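Local structure of TCP pilus virulence regulatory protein (Vibrio cholerae, 4MLO) at residues 121-126 with 149-154; 62-67 with 173-178; 186-191 with 211-216. The protein is an AraC-family transcriptional activator of Vibrio cholerae virulence genes, holding palmitoleic acid between a cupin-like domain and a helical domain that probably binds DNA. One frame throughout, in Å; residues are numbered along the deposited sequence. Where two conformers were deposited one is given.

Contact 1. Residues 121-126 with 149-154; sequences HNDIAV and SGFFSK
The backbones of helix 121-131 and helix 141-159 keep well apart here, Asp123 and Phe151 being the closest pair at 8.6 Å between their CA atoms, so side chains alone bridge the gap and bury 98 Å². Asp123 leans toward the longer helix, its CG lying beside its own backbone N and opposite the carbonyl carbon (chi1 -78°). Lys154 comes the other way. Its CG is wedged between backbone N and carbonyl carbon (chi1 58°), and from there the chain runs fully extended, which carries the ammonium group past Phe151 to the carboxylate. The result is a salt bridge with a hydrogen bond, Lys154 NZ to Asp123 OD1 at 2.7 Å, made on the syn lone pair of OD1; Asp123 OD2 stays 4.0 Å from the same NZ, so one oxygen does the gripping. Beside the ion pair lies the Phe151 ring, met obliquely by Asp123 OD1, 4.1 Å from CE1. This ring turns edge-to-face with Trp117 and also touches Met32 on strand 31-35, while Asp123 rests on Phe147 a turn earlier in helix 141-159. The Phe151 ring shields one side of the ion pair, which may strengthen the attraction, while partial exposure of both charged residues to solvent probably tempers it; the bridge ties helix 121-131 to helix 141-159.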
loop_
_atom_site.group_PDB
_atom_site.type_symbol
_atom_site.label_atom_id
_atom_site.label_comp_id
_atom_site.label_asym_id
_atom_site.label_seq_id
_atom_site.Cartn_x
_atom_site.Cartn_y
_atom_site.Cartn_z
ATOM N N HIS A 121 3.980 -23.829 2.022
ATOM C CA HIS A 121 4.473 -23.815 3.397
ATOM C C HIS A 121 5.701 -22.926 3.548
ATOM O O HIS A 121 5.735 -22.030 4.399
ATOM C CB HIS A 121 4.792 -25.250 3.850
ATOM N N ASN A 122 6.725 -23.164 2.727
ATOM C CA ASN A 122 7.996 -22.474 2.909
ATOM C C ASN A 122 7.835 -20.957 2.766
ATOM O O ASN A 122 8.438 -20.190 3.528
ATOM C CB ASN A 122 9.010 -23.018 1.905
ATOM N N ASP A 123 6.998 -20.509 1.818
ATOM C CA ASP A 123 6.865 -19.074 1.553
ATOM C C ASP A 123 6.195 -18.343 2.714
ATOM O O ASP A 123 6.626 -17.245 3.095
ATOM C CB ASP A 123 6.073 -18.838 0.260
ATOM C CG ASP A 123 6.902 -19.063 -1.006
ATOM O OD1 ASP A 123 6.292 -19.139 -2.099
ATOM O OD2 ASP A 123 8.145 -19.186 -0.917
ATOM N N ILE A 124 5.119 -18.904 3.268
ATOM C CA ILE A 124 4.437 -18.198 4.352
ATOM C C ILE A 124 5.324 -18.182 5.591
ATOM O O ILE A 124 5.263 -17.250 6.407
ATOM C CB ILE A 124 3.045 -18.823 4.609
ATOM C CG1 ILE A 124 2.158 -17.880 5.428
ATOM C CG2 ILE A 124 3.148 -20.168 5.309
ATOM C CD1 ILE A 124 1.792 -16.597 4.710
ATOM N N ALA A 125 6.205 -19.172 5.725
ATOM C CA ALA A 125 7.131 -19.179 6.850
ATOM C C ALA A 125 8.105 -18.011 6.770
ATOM O O ALA A 125 8.378 -17.357 7.784
ATOM C CB ALA A 125 7.886 -20.509 6.896
ATOM N N VAL A 126 8.635 -17.722 5.576
ATOM C CA VAL A 126 9.600 -16.633 5.449
ATOM C C VAL A 126 8.926 -15.293 5.725
ATOM O O VAL A 126 9.460 -14.452 6.457
ATOM C CB VAL A 126 10.266 -16.659 4.058
ATOM C CG1 VAL A 126 11.090 -15.396 3.828
ATOM C CG2 VAL A 126 11.135 -17.923 3.911
ATOM N N SER A 149 12.340 -11.081 -5.235
ATOM C CA SER A 149 12.267 -11.008 -6.688
ATOM C C SER A 149 11.556 -12.233 -7.261
ATOM O O SER A 149 10.728 -12.106 -8.169
ATOM C CB SER A 149 13.669 -10.836 -7.299
ATOM O OG SER A 149 14.537 -11.875 -6.914
ATOM N N GLY A 150 11.847 -13.428 -6.743
ATOM C CA GLY A 150 11.171 -14.615 -7.244
ATOM C C GLY A 150 9.688 -14.621 -6.905
ATOM O O GLY A 150 8.856 -15.054 -7.708
ATOM N N PHE A 151 9.339 -14.128 -5.717
ATOM C CA PHE A 151 7.935 -14.063 -5.302
ATOM C C PHE A 151 7.148 -13.118 -6.208
ATOM O O PHE A 151 6.096 -13.480 -6.751
ATOM C CB PHE A 151 7.850 -13.612 -3.843
ATOM C CG PHE A 151 6.495 -13.841 -3.209
ATOM C CD1 PHE A 151 6.236 -14.997 -2.508
ATOM C CD2 PHE A 151 5.486 -12.919 -3.345
ATOM C CE1 PHE A 151 4.988 -15.207 -1.940
ATOM C CE2 PHE A 151 4.251 -13.137 -2.790
ATOM C CZ PHE A 151 4.009 -14.280 -2.093
ATOM N N PHE A 152 7.653 -11.903 -6.394
ATOM C CA PHE A 152 6.991 -10.954 -7.277
ATOM C C PHE A 152 6.944 -11.482 -8.700
ATOM O O PHE A 152 5.943 -11.302 -9.400
ATOM C CB PHE A 152 7.710 -9.604 -7.242
ATOM C CG PHE A 152 7.711 -8.927 -5.890
ATOM C CD1 PHE A 152 6.700 -9.150 -4.975
ATOM C CD2 PHE A 152 8.727 -8.046 -5.545
ATOM C CE1 PHE A 152 6.704 -8.529 -3.743
ATOM C CE2 PHE A 152 8.726 -7.413 -4.294
ATOM C CZ PHE A 152 7.713 -7.650 -3.411
ATOM N N SER A 153 8.022 -12.128 -9.156
ATOM C CA SER A 153 8.019 -12.701 -10.499
ATOM C C SER A 153 6.874 -13.702 -10.708
ATOM O O SER A 153 6.217 -13.686 -11.757
ATOM C CB SER A 153 9.363 -13.361 -10.799
ATOM O OG SER A 153 10.333 -12.351 -10.994
ATOM N N LYS A 154 6.668 -14.630 -9.772
ATOM C CA LYS A 154 5.616 -15.621 -10.008
ATOM C C LYS A 154 4.228 -15.008 -9.862
ATOM O O LYS A 154 3.307 -15.415 -10.581
ATOM C CB LYS A 154 5.796 -16.846 -9.110
ATOM C CG LYS A 154 5.805 -16.624 -7.616
ATOM C CD LYS A 154 6.294 -17.900 -6.929
ATOM C CE LYS A 154 6.241 -17.784 -5.416
ATOM N NZ LYS A 154 6.812 -18.988 -4.733
#

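Contact 2. Residues 62-67 with 173-178; sequences KKNSIQ and KISCLV
Asn64 and Ser175 are the touching pair: the amide oxygen Asn64 OD1 lies 3.4 Å from Ser175 OG and equally close to Ser175 CB. This is van der Waals contact rather than a hydrogen bond; Ser175 has two conformers, so the approach of its OG holds for one of them and is less certain. Each polar group is engaged with another partner. Asn64 OD1 accepts from Tyr26 OH and its ND2 binds Glu172 OE1, while Ser175 OG reaches back to Met171 O in its own helix. Asn64 is the third residue of a type II turn from Lys62 to Ser65; its positive phi (74°) is that of the third position of such a turn, and its side chain points toward the helix. Its CG lies beside the backbone N (chi1 -66°), and Ser175 OG takes the same kind of position. Ser65 steadies the turn from within: its OG donates to Lys62 O at 2.6 Å, in the carbonyl plane, and accepts from Gln67 NE2 at 2.9 Å. The turn joins strand 57-61 to strand 66-73 in the cupin-like domain and meets helix 170-180 beside strand 19-26, which supplies Tyr26, while Ile66 continues the interface onto Ser219 of helix 213-230.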
loop_
_atom_site.group_PDB
_atom_site.type_symbol
_atom_site.label_atom_id
_atom_site.label_comp_id
_atom_site.label_asym_id
_atom_site.label_seq_id
_atom_site.Cartn_x
_atom_site.Cartn_y
_atom_site.Cartn_z
ATOM N N LYS A 62 -0.158 -2.562 -4.973
ATOM C CA LYS A 62 0.854 -1.888 -5.783
ATOM C C LYS A 62 1.065 -0.451 -5.323
ATOM O O LYS A 62 0.116 0.281 -5.015
ATOM C CB LYS A 62 0.448 -1.902 -7.255
ATOM C CG LYS A 62 1.545 -1.446 -8.157
ATOM C CD LYS A 62 1.044 -1.194 -9.552
ATOM C CE LYS A 62 0.434 -2.403 -10.137
ATOM N NZ LYS A 62 0.126 -2.140 -11.579
ATOM N N LYS A 63 2.325 -0.037 -5.299
ATOM C CA LYS A 63 2.661 1.336 -4.966
ATOM C C LYS A 63 1.992 2.281 -5.946
ATOM O O LYS A 63 1.902 1.993 -7.146
ATOM C CB LYS A 63 4.176 1.528 -5.016
ATOM C CG LYS A 63 4.624 2.883 -4.522
ATOM C CD LYS A 63 6.128 3.105 -4.701
ATOM C CE LYS A 63 6.500 4.475 -4.184
ATOM N NZ LYS A 63 7.903 4.874 -4.486
ATOM N N ASN A 64 1.502 3.399 -5.405
ATOM C CA ASN A 64 0.832 4.502 -6.109
ATOM C C ASN A 64 -0.570 4.137 -6.550
ATOM O O ASN A 64 -1.206 4.898 -7.268
ATOM C CB ASN A 64 1.632 5.018 -7.310
ATOM C CG ASN A 64 2.928 5.660 -6.891
ATOM O OD1 ASN A 64 3.004 6.346 -5.876
ATOM N ND2 ASN A 64 3.980 5.401 -7.650
ATOM N N SER A 65 -1.091 2.998 -6.110
ATOM C CA SER A 65 -2.465 2.700 -6.429
ATOM C C SER A 65 -3.383 3.428 -5.447
ATOM O O SER A 65 -2.966 3.863 -4.379
ATOM C CB SER A 65 -2.723 1.191 -6.385
ATOM O OG SER A 65 -2.489 0.651 -5.086
ATOM N N ILE A 66 -4.649 3.537 -5.824
ATOM C CA ILE A 66 -5.691 4.131 -4.988
ATOM C C ILE A 66 -6.710 3.035 -4.746
ATOM O O ILE A 66 -7.458 2.654 -5.658
ATOM C CB ILE A 66 -6.341 5.356 -5.647
ATOM C CG1 ILE A 66 -5.318 6.457 -5.885
ATOM C CG2 ILE A 66 -7.517 5.869 -4.790
ATOM C CD1 ILE A 66 -4.645 6.973 -4.662
ATOM N N GLN A 67 -6.747 2.527 -3.515
ATOM C CA GLN A 67 -7.504 1.327 -3.188
ATOM C C GLN A 67 -8.896 1.638 -2.646
ATOM O O GLN A 67 -9.102 2.614 -1.915
ATOM C CB GLN A 67 -6.731 0.501 -2.171
ATOM C CG GLN A 67 -5.376 -0.010 -2.671
ATOM C CD GLN A 67 -5.510 -1.127 -3.680
ATOM O OE1 GLN A 67 -6.527 -1.795 -3.745
ATOM N NE2 GLN A 67 -4.439 -1.371 -4.451
ATOM N N LYS A 173 5.902 9.968 -10.886
ATOM C CA LYS A 173 6.402 11.336 -10.968
ATOM C C LYS A 173 5.487 12.304 -10.218
ATOM O O LYS A 173 5.962 13.179 -9.489
ATOM C CB LYS A 173 6.546 11.768 -12.426
ATOM C CG LYS A 173 7.709 11.129 -13.158
ATOM C CD LYS A 173 7.796 11.706 -14.572
ATOM C CE LYS A 173 8.762 10.923 -15.438
ATOM N NZ LYS A 173 10.116 10.870 -14.829
ATOM N N ILE A 174 4.178 12.175 -10.411
ATOM C CA ILE A 174 3.225 13.045 -9.719
ATOM C C ILE A 174 3.312 12.839 -8.216
ATOM O O ILE A 174 3.433 13.792 -7.447
ATOM C CB ILE A 174 1.800 12.780 -10.221
ATOM C CG1 ILE A 174 1.645 13.140 -11.722
ATOM C CG2 ILE A 174 0.769 13.470 -9.327
ATOM C CD1 ILE A 174 0.343 12.621 -12.288
ATOM N N SER A 175 3.211 11.580 -7.772
ATOM C CA SER A 175 3.223 11.272 -6.348
ATOM C C SER A 175 4.516 11.711 -5.684
ATOM O O SER A 175 4.508 12.248 -4.573
ATOM C CB SER A 175 3.001 9.775 -6.151
ATOM O OG SER A 175 1.818 9.365 -6.824
ATOM N N CYS A 176 5.660 11.461 -6.342
ATOM C CA CYS A 176 6.953 11.836 -5.784
ATOM C C CYS A 176 7.051 13.341 -5.596
ATOM O O CYS A 176 7.582 13.839 -4.593
ATOM C CB CYS A 176 8.051 11.350 -6.715
ATOM S SG CYS A 176 9.688 11.531 -6.093
ATOM N N LEU A 177 6.565 14.081 -6.573
ATOM C CA LEU A 177 6.556 15.523 -6.484
ATOM C C LEU A 177 5.723 15.996 -5.296
ATOM O O LEU A 177 6.184 16.802 -4.485
ATOM C CB LEU A 177 6.027 16.090 -7.799
ATOM C CG LEU A 177 5.779 17.584 -7.844
ATOM C CD1 LEU A 177 7.136 18.333 -7.777
ATOM C CD2 LEU A 177 5.018 17.973 -9.113
ATOM N N VAL A 178 4.505 15.464 -5.143
ATOM C CA VAL A 178 3.658 15.903 -4.040
ATOM C C VAL A 178 4.314 15.577 -2.704
ATOM O O VAL A 178 4.284 16.379 -1.750
ATOM C CB VAL A 178 2.272 15.242 -4.175
ATOM C CG1 VAL A 178 1.414 15.510 -2.937
ATOM C CG2 VAL A 178 1.554 15.760 -5.405
#

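Contact 3. Residues 186-191 with 211-216; sequences WRWADI and VKFREL
Phe213 places CD1 over one face of the Trp188 indole, 3.5 Å above that plane and off toward its rim. The centroids of the phenyl and the five-membered ring are 4.5 Å apart with planes at 38°, an oblique pairing that is neither a parallel stack nor a T-shape. With CG anti to the backbone N (chi1 -169°), Phe213 reaches straight into the start of helix 188-195. There Trp188 N sits over one face of the phenyl ring, and Ile191 CG1 meets its edge, 3.6 Å from CE1. Another part of the edge faces a carbonyl, Trp186 O, 3.3 Å from Phe213 CE2, and Trp186 CB touches CZ at 4.0 Å. Helices 188-195 and 199-207 form what is, by AraC-family architecture, probably the first of two helix-turn-helix units, and helix 213-230 would be the long helix that leads to the second; Phe213, in the first turn of that helix, inserts its ring against the first unit. Trp188 also packs on Leu202 and Leu206 and makes a cation-pi contact with Arg199. The helix start that Phe213 covers is braced by Asp190: Arg187 grips its carboxylate side-on, NE to OD1 and NH2 to OD2, the latter almost straight at 176°. Asp190 OD1 also accepts from Arg187 N at the N-cap, through its anti lone pair.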
loop_
_atom_site.group_PDB
_atom_site.type_symbol
_atom_site.label_atom_id
_atom_site.label_comp_id
_atom_site.label_asym_id
_atom_site.label_seq_id
_atom_site.Cartn_x
_atom_site.Cartn_y
_atom_site.Cartn_z
ATOM N N TRP A 186 -0.797 22.602 -3.611
ATOM C CA TRP A 186 -0.713 22.030 -4.953
ATOM C C TRP A 186 -1.991 22.271 -5.746
ATOM O O TRP A 186 -3.106 22.095 -5.252
ATOM C CB TRP A 186 -0.475 20.520 -4.899
ATOM C CG TRP A 186 0.820 20.106 -4.320
ATOM C CD1 TRP A 186 1.011 19.549 -3.099
ATOM C CD2 TRP A 186 2.095 20.192 -4.935
ATOM N NE1 TRP A 186 2.355 19.260 -2.912
ATOM C CE2 TRP A 186 3.041 19.647 -4.024
ATOM C CE3 TRP A 186 2.554 20.695 -6.159
ATOM C CZ2 TRP A 186 4.390 19.581 -4.300
ATOM C CZ3 TRP A 186 3.891 20.609 -6.431
ATOM C CH2 TRP A 186 4.797 20.061 -5.498
ATOM N N ARG A 187 -1.800 22.661 -7.003
ATOM C CA ARG A 187 -2.840 22.802 -8.013
ATOM C C ARG A 187 -2.355 22.101 -9.286
ATOM O O ARG A 187 -1.165 21.847 -9.462
ATOM C CB ARG A 187 -3.068 24.294 -8.329
ATOM C CG ARG A 187 -3.381 25.203 -7.152
ATOM C CD ARG A 187 -2.969 26.676 -7.458
ATOM N NE ARG A 187 -1.564 26.818 -7.891
ATOM C CZ ARG A 187 -0.991 27.974 -8.239
ATOM N NH1 ARG A 187 -1.685 29.099 -8.191
ATOM N NH2 ARG A 187 0.278 28.012 -8.625
ATOM N N TRP A 188 -3.278 21.818 -10.212
ATOM C CA TRP A 188 -2.894 21.077 -11.400
ATOM C C TRP A 188 -1.793 21.788 -12.161
ATOM O O TRP A 188 -0.940 21.129 -12.753
ATOM C CB TRP A 188 -4.113 20.863 -12.304
ATOM C CG TRP A 188 -4.618 19.482 -12.367
ATOM C CD1 TRP A 188 -5.890 19.058 -12.054
ATOM C CD2 TRP A 188 -3.927 18.333 -12.858
ATOM N NE1 TRP A 188 -6.017 17.733 -12.325
ATOM C CE2 TRP A 188 -4.828 17.248 -12.800
ATOM C CE3 TRP A 188 -2.644 18.109 -13.349
ATOM C CZ2 TRP A 188 -4.477 15.972 -13.198
ATOM C CZ3 TRP A 188 -2.290 16.849 -13.748
ATOM C CH2 TRP A 188 -3.218 15.772 -13.688
ATOM N N ALA A 189 -1.810 23.132 -12.178
ATOM C CA ALA A 189 -0.830 23.846 -12.973
ATOM C C ALA A 189 0.562 23.599 -12.442
ATOM O O ALA A 189 1.531 23.550 -13.217
ATOM C CB ALA A 189 -1.116 25.350 -12.997
ATOM N N ASP A 190 0.700 23.466 -11.119
ATOM C CA ASP A 190 2.011 23.194 -10.537
ATOM C C ASP A 190 2.550 21.851 -10.992
ATOM O O ASP A 190 3.749 21.692 -11.212
ATOM C CB ASP A 190 1.927 23.204 -9.014
ATOM C CG ASP A 190 1.429 24.478 -8.468
ATOM O OD1 ASP A 190 0.452 24.444 -7.689
ATOM O OD2 ASP A 190 2.025 25.529 -8.758
ATOM N N ILE A 191 1.677 20.844 -11.089
ATOM C CA ILE A 191 2.119 19.535 -11.527
ATOM C C ILE A 191 2.566 19.582 -12.974
ATOM O O ILE A 191 3.597 18.983 -13.344
ATOM C CB ILE A 191 0.987 18.507 -11.321
ATOM C CG1 ILE A 191 0.452 18.544 -9.878
ATOM C CG2 ILE A 191 1.400 17.107 -11.733
ATOM C CD1 ILE A 191 1.421 18.132 -8.813
ATOM N N VAL A 211 -10.063 9.306 -9.285
ATOM C CA VAL A 211 -9.989 10.418 -8.350
ATOM C C VAL A 211 -9.840 11.716 -9.114
ATOM O O VAL A 211 -9.215 11.756 -10.180
ATOM C CB VAL A 211 -8.813 10.333 -7.346
ATOM C CG1 VAL A 211 -9.110 9.311 -6.272
ATOM C CG2 VAL A 211 -7.494 10.041 -8.067
ATOM N N LYS A 212 -10.392 12.766 -8.545
ATOM C CA LYS A 212 -10.090 14.118 -8.983
ATOM C C LYS A 212 -8.909 14.643 -8.165
ATOM O O LYS A 212 -8.474 14.025 -7.185
ATOM C CB LYS A 212 -11.314 15.004 -8.838
ATOM C CG LYS A 212 -12.431 14.676 -9.840
ATOM C CD LYS A 212 -13.693 15.449 -9.515
ATOM N N PHE A 213 -8.410 15.828 -8.547
ATOM C CA PHE A 213 -7.139 16.323 -8.010
ATOM C C PHE A 213 -7.174 16.466 -6.494
ATOM O O PHE A 213 -6.257 16.005 -5.790
ATOM C CB PHE A 213 -6.783 17.665 -8.654
ATOM C CG PHE A 213 -5.377 18.131 -8.354
ATOM C CD1 PHE A 213 -4.313 17.676 -9.123
ATOM C CD2 PHE A 213 -5.122 19.018 -7.308
ATOM C CE1 PHE A 213 -2.992 18.103 -8.865
ATOM C CE2 PHE A 213 -3.803 19.448 -7.061
ATOM C CZ PHE A 213 -2.762 18.978 -7.821
ATOM N N ARG A 214 -8.243 17.077 -5.966
ATOM C CA ARG A 214 -8.330 17.280 -4.517
ATOM C C ARG A 214 -8.314 15.953 -3.780
ATOM O O ARG A 214 -7.689 15.841 -2.714
ATOM C CB ARG A 214 -9.600 18.047 -4.156
ATOM C CG ARG A 214 -9.757 18.213 -2.647
ATOM C CD ARG A 214 -10.947 19.065 -2.224
ATOM N NE ARG A 214 -12.230 18.637 -2.774
ATOM C CZ ARG A 214 -12.959 17.619 -2.320
ATOM N NH1 ARG A 214 -12.522 16.854 -1.319
ATOM N NH2 ARG A 214 -14.117 17.336 -2.900
ATOM N N GLU A 215 -9.025 14.951 -4.303
ATOM C CA GLU A 215 -9.051 13.622 -3.696
ATOM C C GLU A 215 -7.676 12.965 -3.744
ATOM O O GLU A 215 -7.273 12.281 -2.801
ATOM C CB GLU A 215 -10.102 12.728 -4.384
ATOM C CG GLU A 215 -11.523 13.317 -4.408
ATOM C CD GLU A 215 -12.521 12.521 -5.256
ATOM O OE1 GLU A 215 -12.323 12.313 -6.471
ATOM O OE2 GLU A 215 -13.563 12.120 -4.702
ATOM N N LEU A 216 -6.932 13.159 -4.848
ATOM C CA LEU A 216 -5.582 12.621 -4.896
ATOM C C LEU A 216 -4.692 13.244 -3.828
ATOM O O LEU A 216 -3.977 12.530 -3.113
ATOM C CB LEU A 216 -4.959 12.874 -6.262
ATOM C CG LEU A 216 -3.492 12.443 -6.340
ATOM C CD1 LEU A 216 -3.377 10.939 -6.171
ATOM C CD2 LEU A 216 -2.854 12.896 -7.635
#

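Contact 1 lies wholly within the cupin-like domain, nested along the chain inside the loop that contact 2 closes between residues 62-67 and 173-178; contact 3 follows after both. Contacts 2 and 3 are neighbours, their centres 12 Å apart, touching where Leu177 of helix 170-180 packs on Trp186 and Ile191. Contact 1 is farther off, its centre about 25 Å from that of contact 2 and about 37 Å from that of contact 3, across the chain's centre from the latter. Helices 170-180 and 188-195 follow each other in the chain, so contact 2 lies at the junction, linking the cupin-like domain with the helical part that probably recognises DNA; residues of both parts line the palmitoleic acid pocket.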